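Local coordinates for protein squalene synthase HpnC (Alicyclobacillus acidocaldarius subsp. acidocaldarius, PDB 4HD1) that probably condenses isoprenoid diphosphates head to head, as an all-helical member of the squalene/phytoene synthase family, at residues G227-L230 and E231-P235; R141-L144 and G145-C149; L101-E104 and P105-L109; P42-Y45 and S46-F50; Y131-Y134 and S135-V139. All coordinates share one frame; numbering follows the deposited sequence.

Interaction 1. Residues G227-L230 and E231-P235; sequences GRRL and ESLVP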
loop_
_atom_site.group_PDB
_atom_site.type_symbol
_atom_site.label_atom_id
_atom_site.label_comp_id
_atom_site.label_asym_id
_atom_site.label_seq_id
_atom_site.Cartn_x
_atom_site.Cartn_y
_atom_site.Cartn_z
ATOM N N GLY A 227 0.114 4.129 15.401
ATOM C CA GLY A 227 0.046 5.008 14.224
ATOM C C GLY A 227 -0.738 6.287 14.448
ATOM O O GLY A 227 -0.352 7.364 13.974
ATOM N N ARG A 228 -1.838 6.145 15.182
ATOM C CA ARG A 228 -2.724 7.229 15.610
ATOM C C ARG A 228 -2.012 8.535 15.967
ATOM O O ARG A 228 -2.532 9.617 15.719
ATOM C CB ARG A 228 -3.484 6.748 16.840
ATOM C CG ARG A 228 -4.916 7.212 16.945
ATOM C CD ARG A 228 -5.414 6.883 18.333
ATOM N NE ARG A 228 -6.868 6.847 18.425
ATOM C CZ ARG A 228 -7.652 7.922 18.480
ATOM N NH1 ARG A 228 -8.966 7.769 18.575
ATOM N NH2 ARG A 228 -7.135 9.147 18.428
ATOM N N ARG A 229 -0.828 8.427 16.565
ATOM C CA ARG A 229 -0.077 9.599 17.014
ATOM C C ARG A 229 0.248 10.574 15.875
ATOM O O ARG A 229 0.326 11.780 16.093
ATOM C CB ARG A 229 1.195 9.168 17.765
ATOM C CG ARG A 229 2.045 10.306 18.326
ATOM C CD ARG A 229 1.354 11.061 19.451
ATOM N NE ARG A 229 2.056 12.310 19.752
ATOM C CZ ARG A 229 1.492 13.380 20.305
ATOM N NH1 ARG A 229 0.202 13.362 20.626
ATOM N NH2 ARG A 229 2.215 14.474 20.530
ATOM N N LEU A 230 0.417 10.044 14.665
ATOM C CA LEU A 230 0.705 10.855 13.477
ATOM C C LEU A 230 -0.391 11.908 13.208
ATOM O O LEU A 230 -0.116 13.026 12.733
ATOM C CB LEU A 230 0.921 9.948 12.256
ATOM C CG LEU A 230 1.341 10.587 10.930
ATOM C CD1 LEU A 230 2.599 11.439 11.085
ATOM C CD2 LEU A 230 1.516 9.549 9.820
ATOM N N GLU A 231 -1.630 11.556 13.539
ATOM C CA GLU A 231 -2.755 12.480 13.383
ATOM C C GLU A 231 -2.575 13.815 14.119
ATOM O O GLU A 231 -3.202 14.802 13.747
ATOM C CB GLU A 231 -4.070 11.805 13.786
ATOM C CG GLU A 231 -4.462 10.679 12.840
ATOM C CD GLU A 231 -5.484 9.718 13.424
ATOM O OE1 GLU A 231 -6.246 10.106 14.345
ATOM O OE2 GLU A 231 -5.528 8.560 12.948
ATOM N N SER A 232 -1.719 13.859 15.141
ATOM C CA SER A 232 -1.475 15.110 15.865
ATOM C C SER A 232 -0.280 15.902 15.333
ATOM O O SER A 232 0.062 16.949 15.888
ATOM C CB SER A 232 -1.268 14.839 17.358
ATOM O OG SER A 232 -2.298 14.020 17.872
ATOM N N LEU A 233 0.354 15.405 14.271
ATOM C CA LEU A 233 1.642 15.947 13.823
ATOM C C LEU A 233 1.630 16.439 12.374
ATOM O O LEU A 233 2.689 16.738 11.801
ATOM C CB LEU A 233 2.745 14.892 14.004
ATOM C CG LEU A 233 2.879 14.181 15.360
ATOM C CD1 LEU A 233 4.008 13.159 15.320
ATOM C CD2 LEU A 233 3.117 15.180 16.483
ATOM N N VAL A 234 0.436 16.525 11.786
ATOM C CA VAL A 234 0.295 16.858 10.364
ATOM C C VAL A 234 -0.804 17.904 10.153
ATOM O O VAL A 234 -1.610 18.120 11.060
ATOM C CB VAL A 234 0.024 15.592 9.510
ATOM C CG1 VAL A 234 1.197 14.629 9.603
ATOM C CG2 VAL A 234 -1.268 14.899 9.935
ATOM N N PRO A 235 -0.842 18.560 8.968
ATOM C CA PRO A 235 -1.951 19.487 8.692
ATOM C C PRO A 235 -3.311 18.787 8.865
ATOM O O PRO A 235 -3.409 17.584 8.594
ATOM C CB PRO A 235 -1.719 19.885 7.229
ATOM C CG PRO A 235 -0.249 19.721 7.022
ATOM C CD PRO A 235 0.131 18.530 7.857
HETATM O O HOH W 1 -3.451 11.505 17.511
#

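Interaction 2. Residues R141-L144 and G145-C149; sequences RLVL and GIFGC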
loop_
_atom_site.group_PDB
_atom_site.type_symbol
_atom_site.label_atom_id
_atom_site.label_comp_id
_atom_site.label_asym_id
_atom_site.label_seq_id
_atom_site.Cartn_x
_atom_site.Cartn_y
_atom_site.Cartn_z
ATOM N N ARG A 141 4.676 6.983 3.176
ATOM C CA ARG A 141 5.835 7.878 3.122
ATOM C C ARG A 141 5.732 8.949 2.021
ATOM O O ARG A 141 6.060 10.124 2.254
ATOM C CB ARG A 141 7.127 7.067 3.000
ATOM C CG ARG A 141 7.401 6.249 4.254
ATOM C CD ARG A 141 8.676 5.425 4.181
ATOM N NE ARG A 141 8.982 4.899 5.508
ATOM C CZ ARG A 141 10.199 4.581 5.943
ATOM N NH1 ARG A 141 11.256 4.713 5.152
ATOM N NH2 ARG A 141 10.356 4.128 7.179
ATOM N N LEU A 142 5.261 8.541 0.841
ATOM C CA LEU A 142 5.031 9.462 -0.273
ATOM C C LEU A 142 3.900 10.453 0.020
ATOM O O LEU A 142 3.997 11.627 -0.342
ATOM C CB LEU A 142 4.760 8.695 -1.575
ATOM C CG LEU A 142 5.917 7.836 -2.103
ATOM C CD1 LEU A 142 5.477 6.950 -3.256
ATOM C CD2 LEU A 142 7.126 8.684 -2.490
ATOM N N VAL A 143 2.841 9.978 0.676
ATOM C CA VAL A 143 1.744 10.845 1.105
ATOM C C VAL A 143 2.243 11.933 2.073
ATOM O O VAL A 143 1.910 13.114 1.907
ATOM C CB VAL A 143 0.561 10.029 1.695
ATOM C CG1 VAL A 143 -0.400 10.920 2.482
ATOM C CG2 VAL A 143 -0.179 9.292 0.577
ATOM N N LEU A 144 3.056 11.543 3.058
ATOM C CA LEU A 144 3.683 12.518 3.960
ATOM C C LEU A 144 4.518 13.501 3.153
ATOM O O LEU A 144 4.474 14.711 3.397
ATOM C CB LEU A 144 4.565 11.832 5.011
ATOM C CG LEU A 144 3.888 11.024 6.118
ATOM C CD1 LEU A 144 4.944 10.325 6.965
ATOM C CD2 LEU A 144 3.002 11.921 6.976
ATOM N N GLY A 145 5.265 12.967 2.185
ATOM C CA GLY A 145 6.103 13.764 1.292
ATOM C C GLY A 145 5.316 14.826 0.548
ATOM O O GLY A 145 5.757 15.982 0.453
ATOM N N ILE A 146 4.144 14.442 0.037
ATOM C CA ILE A 146 3.283 15.371 -0.707
ATOM C C ILE A 146 2.840 16.535 0.184
ATOM O O ILE A 146 2.804 17.677 -0.266
ATOM C CB ILE A 146 2.078 14.652 -1.367
ATOM C CG1 ILE A 146 2.570 13.708 -2.478
ATOM C CG2 ILE A 146 1.082 15.662 -1.936
ATOM C CD1 ILE A 146 1.504 12.797 -3.061
ATOM N N PHE A 147 2.556 16.238 1.450
ATOM C CA PHE A 147 2.118 17.239 2.430
ATOM C C PHE A 147 3.243 17.994 3.156
ATOM O O PHE A 147 2.959 18.808 4.029
ATOM C CB PHE A 147 1.217 16.574 3.478
ATOM C CG PHE A 147 -0.217 16.443 3.056
ATOM C CD1 PHE A 147 -1.131 17.464 3.330
ATOM C CD2 PHE A 147 -0.662 15.303 2.384
ATOM C CE1 PHE A 147 -2.462 17.352 2.946
ATOM C CE2 PHE A 147 -1.994 15.185 2.003
ATOM C CZ PHE A 147 -2.894 16.215 2.281
ATOM N N GLY A 148 4.502 17.727 2.810
ATOM C CA GLY A 148 5.650 18.328 3.507
ATOM C C GLY A 148 5.853 17.824 4.933
ATOM O O GLY A 148 6.264 18.584 5.820
ATOM N N CYS A 149 5.574 16.543 5.155
ATOM C CA CYS A 149 5.640 15.963 6.495
ATOM C C CYS A 149 6.579 14.769 6.606
ATOM O O CYS A 149 6.473 13.989 7.551
ATOM C CB CYS A 149 4.240 15.551 6.960
ATOM S SG CYS A 149 3.132 16.949 7.220
#

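Interaction 3. Residues L101-E104 and P105-L109; sequences LPME and PFLRL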
loop_
_atom_site.group_PDB
_atom_site.type_symbol
_atom_site.label_atom_id
_atom_site.label_comp_id
_atom_site.label_asym_id
_atom_site.label_seq_id
_atom_site.Cartn_x
_atom_site.Cartn_y
_atom_site.Cartn_z
ATOM N N LEU A 101 10.329 14.637 -3.339
ATOM C CA LEU A 101 10.156 13.242 -2.917
ATOM C C LEU A 101 11.446 12.429 -3.073
ATOM O O LEU A 101 12.142 12.564 -4.073
ATOM C CB LEU A 101 9.012 12.573 -3.691
ATOM C CG LEU A 101 7.621 13.219 -3.638
ATOM C CD1 LEU A 101 6.657 12.471 -4.544
ATOM C CD2 LEU A 101 7.078 13.290 -2.220
ATOM N N PRO A 102 11.774 11.592 -2.072
ATOM C CA PRO A 102 12.944 10.719 -2.191
ATOM C C PRO A 102 12.673 9.534 -3.123
ATOM O O PRO A 102 11.511 9.190 -3.358
ATOM C CB PRO A 102 13.156 10.230 -0.753
ATOM C CG PRO A 102 11.788 10.237 -0.169
ATOM C CD PRO A 102 11.108 11.438 -0.765
HETATM N N MSE A 103 13.734 8.915 -3.633
HETATM C CA MSE A 103 13.608 7.810 -4.582
HETATM C C MSE A 103 13.253 6.464 -3.939
HETATM O O MSE A 103 12.538 5.660 -4.535
HETATM C CB MSE A 103 14.894 7.665 -5.383
HETATM C CG MSE A 103 14.685 7.186 -6.798
HETATM SE SE MSE A 103 16.382 6.659 -7.586
HETATM C CE MSE A 103 16.214 7.506 -9.322
ATOM N N GLU A 104 13.748 6.231 -2.726
ATOM C CA GLU A 104 13.610 4.925 -2.069
ATOM C C GLU A 104 12.181 4.335 -2.050
ATOM O O GLU A 104 12.006 3.153 -2.348
ATOM C CB GLU A 104 14.216 4.946 -0.654
ATOM C CG GLU A 104 14.315 3.568 -0.011
ATOM C CD GLU A 104 14.700 3.611 1.459
ATOM O OE1 GLU A 104 14.185 4.474 2.209
ATOM O OE2 GLU A 104 15.514 2.761 1.873
ATOM N N PRO A 105 11.160 5.144 -1.704
ATOM C CA PRO A 105 9.821 4.541 -1.670
ATOM C C PRO A 105 9.341 4.019 -3.022
ATOM O O PRO A 105 8.675 2.984 -3.071
ATOM C CB PRO A 105 8.928 5.686 -1.193
ATOM C CG PRO A 105 9.847 6.591 -0.445
ATOM C CD PRO A 105 11.152 6.524 -1.180
ATOM N N PHE A 106 9.676 4.724 -4.102
ATOM C CA PHE A 106 9.323 4.274 -5.449
ATOM C C PHE A 106 10.010 2.950 -5.788
ATOM O O PHE A 106 9.355 2.018 -6.268
ATOM C CB PHE A 106 9.672 5.334 -6.487
ATOM C CG PHE A 106 8.838 6.575 -6.385
ATOM C CD1 PHE A 106 7.565 6.622 -6.942
ATOM C CD2 PHE A 106 9.325 7.702 -5.734
ATOM C CE1 PHE A 106 6.791 7.768 -6.846
ATOM C CE2 PHE A 106 8.560 8.850 -5.640
ATOM C CZ PHE A 106 7.290 8.886 -6.196
ATOM N N LEU A 107 11.316 2.874 -5.519
ATOM C CA LEU A 107 12.093 1.643 -5.713
ATOM C C LEU A 107 11.587 0.485 -4.849
ATOM O O LEU A 107 11.712 -0.669 -5.231
ATOM C CB LEU A 107 13.582 1.877 -5.430
ATOM C CG LEU A 107 14.380 2.825 -6.330
ATOM C CD1 LEU A 107 15.732 3.132 -5.699
ATOM C CD2 LEU A 107 14.561 2.258 -7.730
ATOM N N ARG A 108 11.019 0.794 -3.688
ATOM C CA ARG A 108 10.492 -0.247 -2.804
ATOM C C ARG A 108 9.174 -0.824 -3.302
ATOM O O ARG A 108 8.926 -2.023 -3.172
ATOM C CB ARG A 108 10.374 0.253 -1.368
ATOM C CG ARG A 108 11.721 0.276 -0.683
ATOM C CD ARG A 108 11.629 0.691 0.767
ATOM N NE ARG A 108 12.884 0.393 1.450
ATOM C CZ ARG A 108 13.158 0.728 2.706
ATOM N NH1 ARG A 108 12.266 1.384 3.439
ATOM N NH2 ARG A 108 14.331 0.409 3.232
ATOM N N LEU A 109 8.344 0.031 -3.886
ATOM C CA LEU A 109 7.087 -0.412 -4.480
ATOM C C LEU A 109 7.331 -1.329 -5.668
ATOM O O LEU A 109 6.568 -2.272 -5.890
ATOM C CB LEU A 109 6.242 0.787 -4.901
ATOM C CG LEU A 109 5.575 1.488 -3.725
ATOM C CD1 LEU A 109 5.166 2.899 -4.121
ATOM C CD2 LEU A 109 4.391 0.674 -3.206
#

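Interaction 4. Residues P42-Y45 and S46-F50; sequences PHFY and SVYAF. With SO4 (sulfate ion), chain B.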
loop_
_atom_site.group_PDB
_atom_site.type_symbol
_atom_site.label_atom_id
_atom_site.label_comp_id
_atom_site.label_asym_id
_atom_site.label_seq_id
_atom_site.Cartn_x
_atom_site.Cartn_y
_atom_site.Cartn_z
ATOM N N PRO A 42 -3.133 16.698 -7.823
ATOM C CA PRO A 42 -2.358 16.225 -8.980
ATOM C C PRO A 42 -1.213 15.286 -8.597
ATOM O O PRO A 42 -0.893 14.352 -9.349
ATOM C CB PRO A 42 -1.791 17.519 -9.576
ATOM C CG PRO A 42 -2.793 18.551 -9.209
ATOM C CD PRO A 42 -3.223 18.173 -7.816
ATOM N N HIS A 43 -0.618 15.523 -7.430
ATOM C CA HIS A 43 0.466 14.681 -6.950
ATOM C C HIS A 43 -0.035 13.335 -6.495
ATOM O O HIS A 43 0.674 12.330 -6.615
ATOM C CB HIS A 43 1.253 15.409 -5.875
ATOM C CG HIS A 43 1.708 16.786 -6.304
ATOM N ND1 HIS A 43 2.540 16.979 -7.349
ATOM C CD2 HIS A 43 1.393 18.053 -5.809
ATOM C CE1 HIS A 43 2.754 18.300 -7.513
ATOM N NE2 HIS A 43 2.051 18.956 -6.570
ATOM N N PHE A 44 -1.270 13.287 -5.993
ATOM C CA PHE A 44 -1.904 12.004 -5.698
ATOM C C PHE A 44 -2.106 11.200 -6.996
ATOM O O PHE A 44 -1.793 10.006 -7.035
ATOM C CB PHE A 44 -3.200 12.184 -4.887
ATOM C CG PHE A 44 -2.976 12.193 -3.394
ATOM C CD1 PHE A 44 -2.329 13.263 -2.773
ATOM C CD2 PHE A 44 -3.385 11.119 -2.606
ATOM C CE1 PHE A 44 -2.108 13.263 -1.398
ATOM C CE2 PHE A 44 -3.170 11.110 -1.232
ATOM C CZ PHE A 44 -2.529 12.184 -0.630
ATOM N N TYR A 45 -2.572 11.867 -8.058
ATOM C CA TYR A 45 -2.818 11.205 -9.334
ATOM C C TYR A 45 -1.544 10.638 -9.942
ATOM O O TYR A 45 -1.553 9.509 -10.439
ATOM C CB TYR A 45 -3.535 12.123 -10.332
ATOM C CG TYR A 45 -4.925 12.540 -9.901
ATOM C CD1 TYR A 45 -5.865 11.595 -9.480
ATOM C CD2 TYR A 45 -5.308 13.880 -9.927
ATOM C CE1 TYR A 45 -7.139 11.975 -9.088
ATOM C CE2 TYR A 45 -6.585 14.271 -9.536
ATOM C CZ TYR A 45 -7.495 13.315 -9.114
ATOM O OH TYR A 45 -8.762 13.693 -8.722
ATOM N N SER A 46 -0.447 11.390 -9.881
ATOM C CA SER A 46 0.808 10.902 -10.468
ATOM C C SER A 46 1.442 9.766 -9.655
ATOM O O SER A 46 2.009 8.830 -10.227
ATOM C CB SER A 46 1.808 12.037 -10.685
ATOM O OG SER A 46 2.157 12.648 -9.459
ATOM N N VAL A 47 1.341 9.840 -8.328
ATOM C CA VAL A 47 1.876 8.781 -7.474
ATOM C C VAL A 47 1.053 7.507 -7.630
ATOM O O VAL A 47 1.608 6.409 -7.750
ATOM C CB VAL A 47 1.960 9.216 -6.003
ATOM C CG1 VAL A 47 2.250 8.025 -5.104
ATOM C CG2 VAL A 47 3.040 10.277 -5.845
ATOM N N TYR A 48 -0.267 7.660 -7.661
ATOM C CA TYR A 48 -1.142 6.511 -7.846
ATOM C C TYR A 48 -1.054 5.891 -9.237
ATOM O O TYR A 48 -1.094 4.660 -9.351
ATOM C CB TYR A 48 -2.575 6.827 -7.422
ATOM C CG TYR A 48 -2.763 6.634 -5.935
ATOM C CD1 TYR A 48 -3.167 5.400 -5.418
ATOM C CD2 TYR A 48 -2.498 7.667 -5.032
ATOM C CE1 TYR A 48 -3.326 5.210 -4.051
ATOM C CE2 TYR A 48 -2.657 7.487 -3.661
ATOM C CZ TYR A 48 -3.073 6.260 -3.180
ATOM O OH TYR A 48 -3.230 6.069 -1.828
ATOM N N ALA A 49 -0.903 6.714 -10.280
ATOM C CA ALA A 49 -0.643 6.181 -11.623
ATOM C C ALA A 49 0.647 5.366 -11.614
ATOM O O ALA A 49 0.698 4.289 -12.191
ATOM C CB ALA A 49 -0.582 7.281 -12.677
ATOM N N PHE A 50 1.680 5.852 -10.928
ATOM C CA PHE A 50 2.903 5.068 -10.770
ATOM C C PHE A 50 2.637 3.691 -10.132
ATOM O O PHE A 50 3.151 2.682 -10.613
ATOM C CB PHE A 50 3.971 5.838 -9.983
ATOM C CG PHE A 50 5.151 4.988 -9.590
ATOM C CD1 PHE A 50 6.251 4.858 -10.440
ATOM C CD2 PHE A 50 5.150 4.289 -8.384
ATOM C CE1 PHE A 50 7.330 4.063 -10.087
ATOM C CE2 PHE A 50 6.222 3.487 -8.030
ATOM C CZ PHE A 50 7.313 3.375 -8.882
HETATM S S SO4 B . -9.972 16.809 -9.567
HETATM O O1 SO4 B . -10.045 18.269 -9.283
HETATM O O2 SO4 B . -9.156 16.556 -10.795
HETATM O O3 SO4 B . -9.310 16.063 -8.460
HETATM O O4 SO4 B . -11.397 16.358 -9.713
#

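Interaction 5. Residues Y131-Y134 and S135-V139; sequences YCRY and SADPV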
loop_
_atom_site.group_PDB
_atom_site.type_symbol
_atom_site.label_atom_id
_atom_site.label_comp_id
_atom_site.label_asym_id
_atom_site.label_seq_id
_atom_site.Cartn_x
_atom_site.Cartn_y
_atom_site.Cartn_z
ATOM N N TYR A 131 7.751 -7.791 4.263
ATOM C CA TYR A 131 7.046 -7.591 2.998
ATOM C C TYR A 131 6.296 -6.257 3.001
ATOM O O TYR A 131 6.368 -5.496 2.030
ATOM C CB TYR A 131 6.089 -8.755 2.711
ATOM C CG TYR A 131 5.188 -8.543 1.506
ATOM C CD1 TYR A 131 5.726 -8.292 0.241
ATOM C CD2 TYR A 131 3.799 -8.607 1.632
ATOM C CE1 TYR A 131 4.904 -8.095 -0.860
ATOM C CE2 TYR A 131 2.966 -8.418 0.536
ATOM C CZ TYR A 131 3.522 -8.160 -0.705
ATOM O OH TYR A 131 2.702 -7.974 -1.798
ATOM N N CYS A 132 5.599 -5.977 4.103
ATOM C CA CYS A 132 4.858 -4.723 4.280
ATOM C C CYS A 132 5.718 -3.473 4.115
ATOM O O CYS A 132 5.223 -2.443 3.654
ATOM C CB CYS A 132 4.153 -4.700 5.632
ATOM S SG CYS A 132 2.805 -5.893 5.733
ATOM N N ARG A 133 6.999 -3.571 4.477
ATOM C CA ARG A 133 7.948 -2.467 4.289
ATOM C C ARG A 133 8.145 -2.088 2.814
ATOM O O ARG A 133 8.693 -1.022 2.511
ATOM C CB ARG A 133 9.295 -2.788 4.940
ATOM C CG ARG A 133 9.275 -2.718 6.462
ATOM C CD ARG A 133 10.564 -3.237 7.086
ATOM N NE ARG A 133 11.726 -2.445 6.684
ATOM C CZ ARG A 133 12.610 -2.807 5.756
ATOM N NH1 ARG A 133 12.485 -3.969 5.122
ATOM N NH2 ARG A 133 13.627 -2.006 5.463
ATOM N N TYR A 134 7.689 -2.953 1.906
ATOM C CA TYR A 134 7.833 -2.721 0.467
ATOM C C TYR A 134 6.492 -2.485 -0.201
ATOM O O TYR A 134 6.391 -1.671 -1.113
ATOM C CB TYR A 134 8.586 -3.879 -0.215
ATOM C CG TYR A 134 10.010 -4.006 0.276
ATOM C CD1 TYR A 134 11.059 -3.362 -0.384
ATOM C CD2 TYR A 134 10.306 -4.738 1.429
ATOM C CE1 TYR A 134 12.363 -3.453 0.083
ATOM C CE2 TYR A 134 11.603 -4.836 1.903
ATOM C CZ TYR A 134 12.625 -4.197 1.227
ATOM O OH TYR A 134 13.908 -4.302 1.701
ATOM N N SER A 135 5.466 -3.191 0.261
ATOM C CA SER A 135 4.153 -3.128 -0.366
ATOM C C SER A 135 3.252 -2.039 0.205
ATOM O O SER A 135 2.411 -1.508 -0.510
ATOM C CB SER A 135 3.448 -4.479 -0.263
ATOM O OG SER A 135 3.470 -4.954 1.070
ATOM N N ALA A 136 3.419 -1.706 1.483
ATOM C CA ALA A 136 2.463 -0.827 2.163
ATOM C C ALA A 136 3.083 0.480 2.613
ATOM O O ALA A 136 2.608 1.553 2.225
ATOM C CB ALA A 136 1.818 -1.545 3.341
ATOM N N ASP A 137 4.139 0.386 3.424
ATOM C CA ASP A 137 4.845 1.566 3.960
ATOM C C ASP A 137 5.192 2.657 2.930
ATOM O O ASP A 137 5.048 3.840 3.235
ATOM C CB ASP A 137 6.133 1.163 4.688
ATOM C CG ASP A 137 5.884 0.302 5.918
ATOM O OD1 ASP A 137 4.706 -0.023 6.221
ATOM O OD2 ASP A 137 6.892 -0.049 6.584
ATOM N N PRO A 138 5.672 2.278 1.720
ATOM C CA PRO A 138 6.117 3.377 0.857
ATOM C C PRO A 138 5.012 4.364 0.444
ATOM O O PRO A 138 5.306 5.541 0.248
ATOM C CB PRO A 138 6.715 2.652 -0.352
ATOM C CG PRO A 138 7.146 1.326 0.190
ATOM C CD PRO A 138 6.053 0.967 1.159
ATOM N N VAL A 139 3.761 3.905 0.351
ATOM C CA VAL A 139 2.635 4.784 0.004
ATOM C C VAL A 139 2.486 5.898 1.041
ATOM O O VAL A 139 2.429 7.096 0.693
ATOM C CB VAL A 139 1.307 4.007 -0.108
ATOM C CG1 VAL A 139 0.200 4.928 -0.606
ATOM C CG2 VAL A 139 1.455 2.812 -1.050
#

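Interaction 1. Residues G227-L230 and E231-P235
Two groups grip the carbonyl oxygen Arg228 O. The backbone N of Glu231 donates to it at 3.1 Å, and a water donates to it from 2.8 Å. The same water also lies 2.8 Å from Ser232 OG, so it bridges the backbone to that hydroxyl. OG reaches the water because it stands beside its own backbone N (chi1 -50°). Two more bonds of the same i to i+3 kind follow: Ser232 N to Arg229 O, and Leu233 N to Leu230 O at 2.9 Å. The guanidinium of Arg229 lays one face over Ser232 CB. Glu231 OE1 is 4.3 Å from Arg228 NH2 and well out of the guanidinium plane, so this pair feels charge alone. The firm partner of Glu231 is Arg246, through a salt bridge. On the inner side, Leu230 CD1 meets Val234 CG1 at 3.8 Å, the two side chains crossing at about a right angle. Leu230 also packs on helix 152-172. These repeated i to i+3 bonds define a short 3-10 turn, here in the link between helix 207-227 and helix 236-257, with Pro235 as the N-cap residue of the latter.

Interaction 2. Residues R141-L144 and G145-C149
Leu144 lays its CD2 methyl against CB of Cys149, 3.8 Å away, where the chain folds back after the helix. Its CG lies beside the backbone N (chi1 -71°), which turns the branch toward the returning chain. The carbonyl of Leu144 works on the same turn: Cys149 N donates to Leu144 O at 2.8 Å, from above the carbonyl plane. Gly148 N bonds to Gly145 O at 3.2 Å, and Gly148 has positive phi (69°). Together these make a Schellman motif, which closes helix 137-146. Upstream the helical i to i+4 pattern is regular, with Gly145 N on Arg141 O and Ile146 N on Leu142 O. Phe147 N still reaches back to Val143 O at 3.2 Å. That oxygen also lies in the plane of the Phe147 ring, 3.4 Å from the edge atom CD2. Ile146 brings CG1 to 3.3 Å from Leu142 O. At Gly145 the bare backbone passes close to the carbonyls of the turn before it. The NH2 of Arg141 forms a salt bridge with Asp159. Around this helix end, Ile146 and Val143 pack on helix 41-56, Leu142 on helix 104-118, and Leu144 with Phe147 on Leu238 of helix 236-257.

Interaction 3. Residues L101-E104 and P105-L109
The chain enters helix 104-118 here, with Leu107 N bonded to Met103 O at 3.2 Å and Arg108 N to Glu104 O at 2.9 Å. Glu104 and Arg108 form an i to i+4 salt bridge on the first turn of the helix, OE2 to NH2 at 3.0 Å. Glu104 CG is anti to the backbone N (chi1 -170°), and the extended chain carries the carboxylate to Arg108. The carboxylate is stacked on the guanidinium, their planes 26° apart. OE2 sits over one face near the rim, so charge alone holds the pair. The Phe106 ring receives its neighbours at the edge: Leu101 CD1 is 4.0 Å from CZ, and Pro102 O is 3.6 Å from CD2. Pro102 CG meets Pro105 CD, the two side chains crossing at about a right angle. Selenomethionine Met103 places SE 4.1 Å from Leu107 CD1. Phe106 also meets Phe50 of helix 41-56 edge to face. Met103 and Leu107 lean on helix 65-81, Phe106 on helix 87-99, and Pro105 on Leu142 of helix 137-146.

Interaction 4. Residues P42-Y45 and S46-F50
Phe44 and Tyr48 lie side by side, one turn apart, and point the same way. Phe44 CD2 is 3.9 Å from Tyr48 CE2. The approach is oblique to the Phe44 ring. The Tyr48 ring turns its edge to the backbone of the previous turn, with Phe44 O in its plane and 3.2 Å from CD2. That same oxygen accepts the backbone N of Tyr48 at 2.9 Å, so one carbonyl holds the main chain and abuts the ring. Tyr48 further meets Phe29 and Tyr26 edge to face. All this sits within helix 41-56 of the all-helical squalene/phytoene synthase fold, and the i to i+4 bonds from Ser46, Val47 and Ala49 are regular. Tyr45 points a different way. Its OH hydrogen-bonds to O3 of a sulfate, modelled 2.4 Å away, too short to be trusted in detail. O3 lies at the ring edge, in plane. The ion, probably from the crystallisation liquor, is also held by Ala3 N and Arg19 NE. Ser46 places OG between its backbone N and carbonyl carbon (chi1 62°). There OG lies 3.2 Å from His43 O and hydrogen-bonds to Thr95 OG1. His43 ND1 bonds to the same threonine, so Thr95 of helix 87-99 joins both side chains. Val47 rests CG2 against His43 O, 3.2 Å away, and Ala49 CB lies near Tyr45 O.

Interaction 5. Residues Y131-Y134 and S135-V139
Tyr131 O takes two backbone donors, Ser135 N at 3.0 Å and Tyr134 N. Ser135 OG lies 3.1 Å from this oxygen and is hydrogen-bonded to Gln166 NE2. Ser135 chi1, 50°, sets OG over one face of the Tyr131 ring, 3.5 Å above the plane and over the centre. Ser135 CB covers the same ring in a CH-pi contact, 4.0 Å from the centroid. Cys132 O is likewise shared: Ala136 N donates at 2.9 Å and Asp137 N at 3.0 Å, the latter at an N-H...O angle of 164°. Both bonds to Cys132 O span the point where helix 125-135 ends and helix 137-146 begins. Asp137 OD1 is satisfied by Thr163 OG1. OD2 packs 3.6 Å from Arg133 CG, an aliphatic atom, and the guanidinium does not touch the carboxylate. Arg133 instead forms its salt bridge with Asp130. Pro138 rests CG on Tyr134 O at 3.4 Å. The junction lies between helix 152-172, touched by Tyr131, Cys132 and Ala136, and helix 104-118, against which Tyr134 and Pro138 pack.

From the N terminus the order is interaction 4, 3, 5, 2 and 1. All are local and in series, so none nests in or crosses another, and none closes a long loop. Interaction 4 lies within helix 41-56. Interaction 3 starts helix 104-118 and touches interaction 4 where Phe106 meets Phe50. Interaction 5 marks the break between helices 125-135 and 137-146, and packs on interaction 3 through Pro105 and Pro138. Interaction 2 ends helix 137-146 and meets interactions 3 and 4 through Leu142. Interaction 1 turns the chain between helices 207-227 and 236-257. It reaches interaction 2 where Pro235 and Val234 touch Cys149.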